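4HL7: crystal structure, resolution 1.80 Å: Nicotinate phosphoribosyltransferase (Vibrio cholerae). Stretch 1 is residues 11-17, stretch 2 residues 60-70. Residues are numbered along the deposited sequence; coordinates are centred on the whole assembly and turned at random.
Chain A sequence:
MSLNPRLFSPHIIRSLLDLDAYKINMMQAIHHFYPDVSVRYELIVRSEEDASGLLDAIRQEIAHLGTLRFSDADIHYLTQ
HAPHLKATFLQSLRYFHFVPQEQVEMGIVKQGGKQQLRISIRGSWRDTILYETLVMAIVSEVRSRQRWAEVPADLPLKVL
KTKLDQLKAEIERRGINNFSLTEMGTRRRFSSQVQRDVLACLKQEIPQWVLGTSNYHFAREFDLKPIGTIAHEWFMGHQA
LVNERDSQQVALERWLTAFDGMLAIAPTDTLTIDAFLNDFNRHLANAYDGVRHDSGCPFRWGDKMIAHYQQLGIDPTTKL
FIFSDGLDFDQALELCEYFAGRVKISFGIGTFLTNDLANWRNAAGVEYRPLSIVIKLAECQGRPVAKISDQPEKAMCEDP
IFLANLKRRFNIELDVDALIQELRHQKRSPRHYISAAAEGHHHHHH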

ATOM      1  N   HIS A  11      -9.138   0.918 -20.988  1.00 31.84           N
ATOM      2  CA  HIS A  11      -7.992   0.227 -20.390  1.00 32.45           C
ATOM      3  C   HIS A  11      -8.118   0.234 -18.868  1.00 28.24           C
ATOM      4  O   HIS A  11      -8.499   1.250 -18.276  1.00 31.45           O
ATOM      5  N   ILE A  12      -7.879  -0.926 -18.252  1.00 25.07           N
ATOM      6  CA  ILE A  12      -7.868  -1.081 -16.778  1.00 24.45           C
ATOM      7  C   ILE A  12      -6.592  -0.387 -16.256  1.00 22.77           C
ATOM      8  O   ILE A  12      -6.669   0.576 -15.508  1.00 23.59           O
ATOM      9  N   ILE A  13      -5.442  -0.839 -16.712  1.00 22.66           N
ATOM     10  CA  ILE A  13      -4.175  -0.232 -16.313  1.00 20.79           C
ATOM     11  C   ILE A  13      -3.795   0.846 -17.344  1.00 22.10           C
ATOM     12  O   ILE A  13      -3.771   0.596 -18.555  1.00 22.15           O
ATOM     13  N   ARG A  14      -3.507   2.043 -16.870  1.00 21.57           N
ATOM     14  CA  ARG A  14      -3.424   3.186 -17.785  1.00 23.82           C
ATOM     15  C   ARG A  14      -2.018   3.369 -18.371  1.00 25.23           C
ATOM     16  O   ARG A  14      -1.872   3.941 -19.423  1.00 25.34           O
ATOM     17  N   SER A  15      -1.013   2.909 -17.642  1.00 23.85           N
ATOM     18  CA  SER A  15       0.427   3.036 -18.017  1.00 23.80           C
ATOM     19  C   SER A  15       1.212   2.324 -16.937  1.00 22.65           C
ATOM     20  O   SER A  15       0.632   1.905 -15.923  1.00 21.50           O
ATOM     21  N   LEU A  16       2.533   2.198 -17.102  1.00 20.22           N
ATOM     22  CA  LEU A  16       3.324   1.557 -16.031  1.00 22.04           C
ATOM     23  C   LEU A  16       3.611   2.543 -14.901  1.00 19.95           C
ATOM     24  O   LEU A  16       4.340   2.213 -13.941  1.00 20.43           O
ATOM     25  N   LEU A  17       3.055   3.762 -15.000  1.00 18.72           N
ATOM     26  CA  LEU A  17       3.054   4.694 -13.844  1.00 19.20           C
ATOM     27  C   LEU A  17       1.739   4.606 -13.014  1.00 18.17           C
ATOM     28  O   LEU A  17       1.626   5.203 -11.906  1.00 15.46           O
ATOM     29  N   GLN A  60      -6.292 -12.702 -18.850  1.00 29.66           N
ATOM     30  CA  GLN A  60      -6.081 -11.959 -20.066  1.00 31.34           C
ATOM     31  C   GLN A  60      -5.389 -10.633 -19.745  1.00 29.07           C
ATOM     32  O   GLN A  60      -4.482 -10.204 -20.452  1.00 29.07           O
ATOM     33  N   GLU A  61      -5.861  -9.976 -18.687  1.00 27.95           N
ATOM     34  CA  GLU A  61      -5.325  -8.690 -18.267  1.00 28.69           C
ATOM     35  C   GLU A  61      -3.940  -8.804 -17.782  1.00 24.85           C
ATOM     36  O   GLU A  61      -3.134  -7.907 -18.047  1.00 25.02           O
ATOM     37  N   ILE A  62      -3.645  -9.893 -17.034  1.00 25.81           N
ATOM     38  CA  ILE A  62      -2.322 -10.085 -16.457  1.00 25.11           C
ATOM     39  C   ILE A  62      -1.369 -10.344 -17.602  1.00 24.26           C
ATOM     40  O   ILE A  62      -0.349  -9.707 -17.711  1.00 23.65           O
ATOM     41  N   ALA A  63      -1.794 -11.173 -18.554  1.00 26.21           N
ATOM     42  CA  ALA A  63      -0.980 -11.422 -19.763  1.00 26.06           C
ATOM     43  C   ALA A  63      -0.678 -10.129 -20.493  1.00 24.84           C
ATOM     44  O   ALA A  63       0.448  -9.875 -20.949  1.00 25.58           O
ATOM     45  N   HIS A  64      -1.681  -9.294 -20.608  1.00 25.87           N
ATOM     46  CA  HIS A  64      -1.492  -7.982 -21.147  1.00 26.45           C
ATOM     47  C   HIS A  64      -0.413  -7.095 -20.503  1.00 27.07           C
ATOM     48  O   HIS A  64       0.212  -6.289 -21.204  1.00 26.18           O
ATOM     49  N   LEU A  65      -0.127  -7.260 -19.185  1.00 24.70           N
ATOM     50  CA  LEU A  65       1.015  -6.544 -18.584  1.00 24.04           C
ATOM     51  C   LEU A  65       2.336  -6.744 -19.360  1.00 22.60           C
ATOM     52  O   LEU A  65       3.201  -5.870 -19.308  1.00 23.86           O
ATOM     53  N   GLY A  66       2.507  -7.935 -19.967  1.00 25.52           N
ATOM     54  CA  GLY A  66       3.714  -8.308 -20.677  1.00 24.67           C
ATOM     55  C   GLY A  66       3.929  -7.411 -21.890  1.00 25.88           C
ATOM     56  O   GLY A  66       5.031  -7.338 -22.405  1.00 26.55           O
ATOM     57  N   THR A  67       2.899  -6.681 -22.306  1.00 26.45           N
ATOM     58  CA  THR A  67       3.014  -5.815 -23.487  1.00 27.12           C
ATOM     59  C   THR A  67       3.302  -4.335 -23.140  1.00 27.82           C
ATOM     60  O   THR A  67       3.505  -3.491 -24.023  1.00 27.91           O
ATOM     61  N   LEU A  68       3.222  -4.007 -21.857  1.00 26.78           N
ATOM     62  CA  LEU A  68       3.415  -2.618 -21.427  1.00 24.70           C
ATOM     63  C   LEU A  68       4.858  -2.239 -21.398  1.00 24.12           C
ATOM     64  O   LEU A  68       5.734  -3.077 -21.120  1.00 24.11           O
ATOM     65  N   ARG A  69       5.132  -0.959 -21.649  1.00 22.29           N
ATOM     66  CA  ARG A  69       6.535  -0.489 -21.615  1.00 23.29           C
ATOM     67  C   ARG A  69       6.581   0.859 -20.930  1.00 23.93           C
ATOM     68  O   ARG A  69       5.589   1.576 -20.966  1.00 24.70           O
ATOM     69  N   PHE A  70       7.733   1.256 -20.383  1.00 24.12           N
ATOM     70  CA  PHE A  70       7.870   2.679 -20.009  1.00 24.70           C
ATOM     71  C   PHE A  70       8.153   3.490 -21.260  1.00 26.81           C
ATOM     72  O   PHE A  70       9.117   3.165 -21.973  1.00 31.87           O
TER

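No direct hydrogen bond joins the two stretches; apolar packing and two bridging waters hold them together, burying 420 Å² in all. Stretch 1, without regular structure, runs past a helix and the loop beyond it, and its side chains sort themselves by direction. His11, sideways and p at chi1, reaches nothing across the gap.

Ile12 points toward the helix in the m, t rotamer, setting its CD1 3.6 Å from CD of Glu61. The acid is folded (chi1 and chi2 both m), so the methyl rests against its carboxylate group, and water 1 bridges the same two residues, accepting from Ile12 N (2.7 Å) and donating to Glu61 OE1 (3.2 Å). This pair thus meets twice, by direct contact and through a water.

Ile13 also points in, m at both chi angles, and its two branches reach toward different leucines. Ile13 CG1 lies 4.4 Å from Leu65 CD2, and Ile13 CG2 lies 4.1 Å from Leu68 CD1, a looser fit than the one that follows. Arg14 and Ser15 point away. Ser15 OG instead accepts from Leu17 N at 3.0 Å, a short local bond that ties the backbone around Leu16.

Leu16 is the centre of the contact, with 113 Å² covered. In its m, t rotamer Leu16 CD2 meets Leu68 CD1 at 3.6 Å, while Leu16 CD1 lies 3.6 Å from Phe70 CE2 and 3.7 Å from the backbone C of Arg69. Leu16 CB sits 3.9 Å from the Phe70 ring centroid, over the face, in a CH-pi contact. Water 2 satisfies the backbone beside this packing, accepting from Leu16 N (2.9 Å) and donating to Arg69 O (2.8 Å).

Leu17, also m, t, leaves sideways, but its CD2 comes back to the Phe70 edge, 4.2 Å from CE1. Consecutive leucines therefore share one ring, by face and by edge.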

ATOM      1  CB  HIS A  11      -6.691   0.890 -20.868  1.00 33.94           C
ATOM      2  CG  HIS A  11      -6.710   2.412 -20.798  1.00 40.95           C
ATOM      3  ND1 HIS A  11      -7.851   3.127 -20.580  1.00 46.23           N
ATOM      4  CD2 HIS A  11      -5.676   3.358 -20.922  1.00 41.71           C
ATOM      5  CE1 HIS A  11      -7.565   4.451 -20.556  1.00 47.54           C
ATOM      6  NE2 HIS A  11      -6.236   4.597 -20.758  1.00 43.82           N
ATOM      7  CB  ILE A  12      -7.945  -2.590 -16.388  1.00 24.72           C
ATOM      8  CG1 ILE A  12      -9.325  -3.156 -16.820  1.00 26.43           C
ATOM      9  CG2 ILE A  12      -7.606  -2.786 -14.899  1.00 22.27           C
ATOM     10  CD1 ILE A  12      -9.519  -4.628 -16.516  1.00 28.57           C
ATOM     11  CB  ILE A  13      -3.054  -1.292 -16.170  1.00 21.17           C
ATOM     12  CG1 ILE A  13      -3.477  -2.383 -15.132  1.00 20.71           C
ATOM     13  CG2 ILE A  13      -1.723  -0.621 -15.853  1.00 19.31           C
ATOM     14  CD1 ILE A  13      -3.637  -1.900 -13.696  1.00 21.33           C
ATOM     15  CB  ARG A  14      -3.861   4.405 -17.032  1.00 25.19           C
ATOM     16  CG  ARG A  14      -5.311   4.209 -16.605  1.00 28.38           C
ATOM     17  CD  ARG A  14      -6.094   5.372 -16.931  1.00 31.62           C
ATOM     18  NE  ARG A  14      -7.527   5.115 -16.787  1.00 28.84           N
ATOM     19  CZ  ARG A  14      -8.410   6.083 -16.854  1.00 29.74           C
ATOM     20  NH1 ARG A  14      -7.985   7.332 -17.060  1.00 28.94           N
ATOM     21  NH2 ARG A  14      -9.703   5.818 -16.715  1.00 27.91           N
ATOM     22  CB  SER A  15       0.879   4.501 -18.097  1.00 23.90           C
ATOM     23  OG  SER A  15       1.113   5.089 -16.805  1.00 23.86           O
ATOM     24  CB  LEU A  16       4.646   0.968 -16.588  1.00 23.50           C
ATOM     25  CG  LEU A  16       4.584  -0.384 -17.340  1.00 25.55           C
ATOM     26  CD1 LEU A  16       5.988  -0.846 -17.718  1.00 20.47           C
ATOM     27  CD2 LEU A  16       3.850  -1.482 -16.549  1.00 28.16           C
ATOM     28  CB  LEU A  17       3.234   6.165 -14.345  1.00 19.85           C
ATOM     29  CG  LEU A  17       4.619   6.478 -14.957  1.00 22.91           C
ATOM     30  CD1 LEU A  17       4.661   7.965 -15.303  1.00 24.71           C
ATOM     31  CD2 LEU A  17       5.723   6.114 -13.952  1.00 23.46           C
ATOM     32  CB  GLN A  60      -7.410 -11.748 -20.786  1.00 36.27           C
ATOM     33  CG  GLN A  60      -7.311 -10.845 -21.997  1.00 40.93           C
ATOM     34  CD  GLN A  60      -8.635 -10.756 -22.722  1.00 46.59           C
ATOM     35  OE1 GLN A  60      -9.642 -11.297 -22.255  1.00 52.37           O
ATOM     36  NE2 GLN A  60      -8.643 -10.092 -23.873  1.00 50.07           N
ATOM     37  CB  GLU A  61      -6.186  -8.107 -17.152  1.00 29.05           C
ATOM     38  CG  GLU A  61      -7.586  -7.845 -17.676  1.00 31.66           C
ATOM     39  CD  GLU A  61      -7.590  -6.772 -18.748  1.00 36.00           C
ATOM     40  OE1 GLU A  61      -6.693  -5.896 -18.735  1.00 36.43           O
ATOM     41  OE2 GLU A  61      -8.504  -6.782 -19.583  1.00 38.60           O
ATOM     42  CB  ILE A  62      -2.277 -11.162 -15.326  1.00 27.44           C
ATOM     43  CG1 ILE A  62      -3.093 -10.650 -14.117  1.00 30.34           C
ATOM     44  CG2 ILE A  62      -0.842 -11.454 -14.909  1.00 27.70           C
ATOM     45  CD1 ILE A  62      -2.981 -11.458 -12.834  1.00 32.42           C
ATOM     46  CB  ALA A  63      -1.695 -12.418 -20.701  1.00 28.05           C
ATOM     47  CB  HIS A  64      -2.835  -7.293 -21.157  1.00 28.29           C
ATOM     48  CG  HIS A  64      -2.814  -5.997 -21.878  1.00 33.61           C
ATOM     49  ND1 HIS A  64      -2.786  -5.924 -23.247  1.00 37.84           N
ATOM     50  CD2 HIS A  64      -2.765  -4.685 -21.402  1.00 36.41           C
ATOM     51  CE1 HIS A  64      -2.749  -4.629 -23.608  1.00 38.08           C
ATOM     52  NE2 HIS A  64      -2.728  -3.870 -22.473  1.00 37.55           N
ATOM     53  CB  LEU A  65       1.225  -6.935 -17.100  1.00 21.76           C
ATOM     54  CG  LEU A  65      -0.001  -6.618 -16.223  1.00 21.48           C
ATOM     55  CD1 LEU A  65       0.279  -7.093 -14.820  1.00 19.87           C
ATOM     56  CD2 LEU A  65      -0.297  -5.126 -16.297  1.00 23.13           C
ATOM     57  CB  THR A  67       1.759  -5.893 -24.354  1.00 29.12           C
ATOM     58  OG1 THR A  67       0.643  -5.294 -23.691  1.00 28.18           O
ATOM     59  CG2 THR A  67       1.442  -7.332 -24.695  1.00 30.91           C
ATOM     60  CB  LEU A  68       2.829  -2.389 -20.027  1.00 24.78           C
ATOM     61  CG  LEU A  68       1.326  -2.568 -19.958  1.00 25.14           C
ATOM     62  CD1 LEU A  68       0.920  -2.069 -18.563  1.00 26.93           C
ATOM     63  CD2 LEU A  68       0.594  -1.795 -21.064  1.00 29.62           C
ATOM     64  CB  ARG A  69       7.060  -0.352 -23.054  1.00 25.46           C
ATOM     65  CG  ARG A  69       7.003  -1.656 -23.864  1.00 28.57           C
ATOM     66  CD  ARG A  69       8.159  -2.553 -23.424  1.00 30.96           C
ATOM     67  NE  ARG A  69       8.346  -3.762 -24.240  1.00 34.05           N
ATOM     68  CZ  ARG A  69       7.641  -4.895 -24.101  1.00 36.16           C
ATOM     69  NH1 ARG A  69       6.662  -4.999 -23.198  1.00 31.90           N
ATOM     70  NH2 ARG A  69       7.911  -5.931 -24.871  1.00 34.18           N
ATOM     71  CB  PHE A  70       9.009   2.865 -19.001  1.00 24.65           C
ATOM     72  CG  PHE A  70       8.677   2.384 -17.605  1.00 23.14           C
ATOM     73  CD1 PHE A  70       7.952   3.185 -16.718  1.00 22.70           C
ATOM     74  CD2 PHE A  70       9.064   1.117 -17.181  1.00 22.31           C
ATOM     75  CE1 PHE A  70       7.655   2.715 -15.430  1.00 21.84           C
ATOM     76  CE2 PHE A  70       8.769   0.648 -15.898  1.00 23.71           C
ATOM     77  CZ  PHE A  70       8.070   1.451 -15.004  1.00 20.77           C
TER
HETATM   78  O   HOH W   1      -7.985  -3.166 -19.798  1.00 45.50           O
HETATM   79  O   HOH W   2       3.763   3.175 -19.503  1.00 25.43           O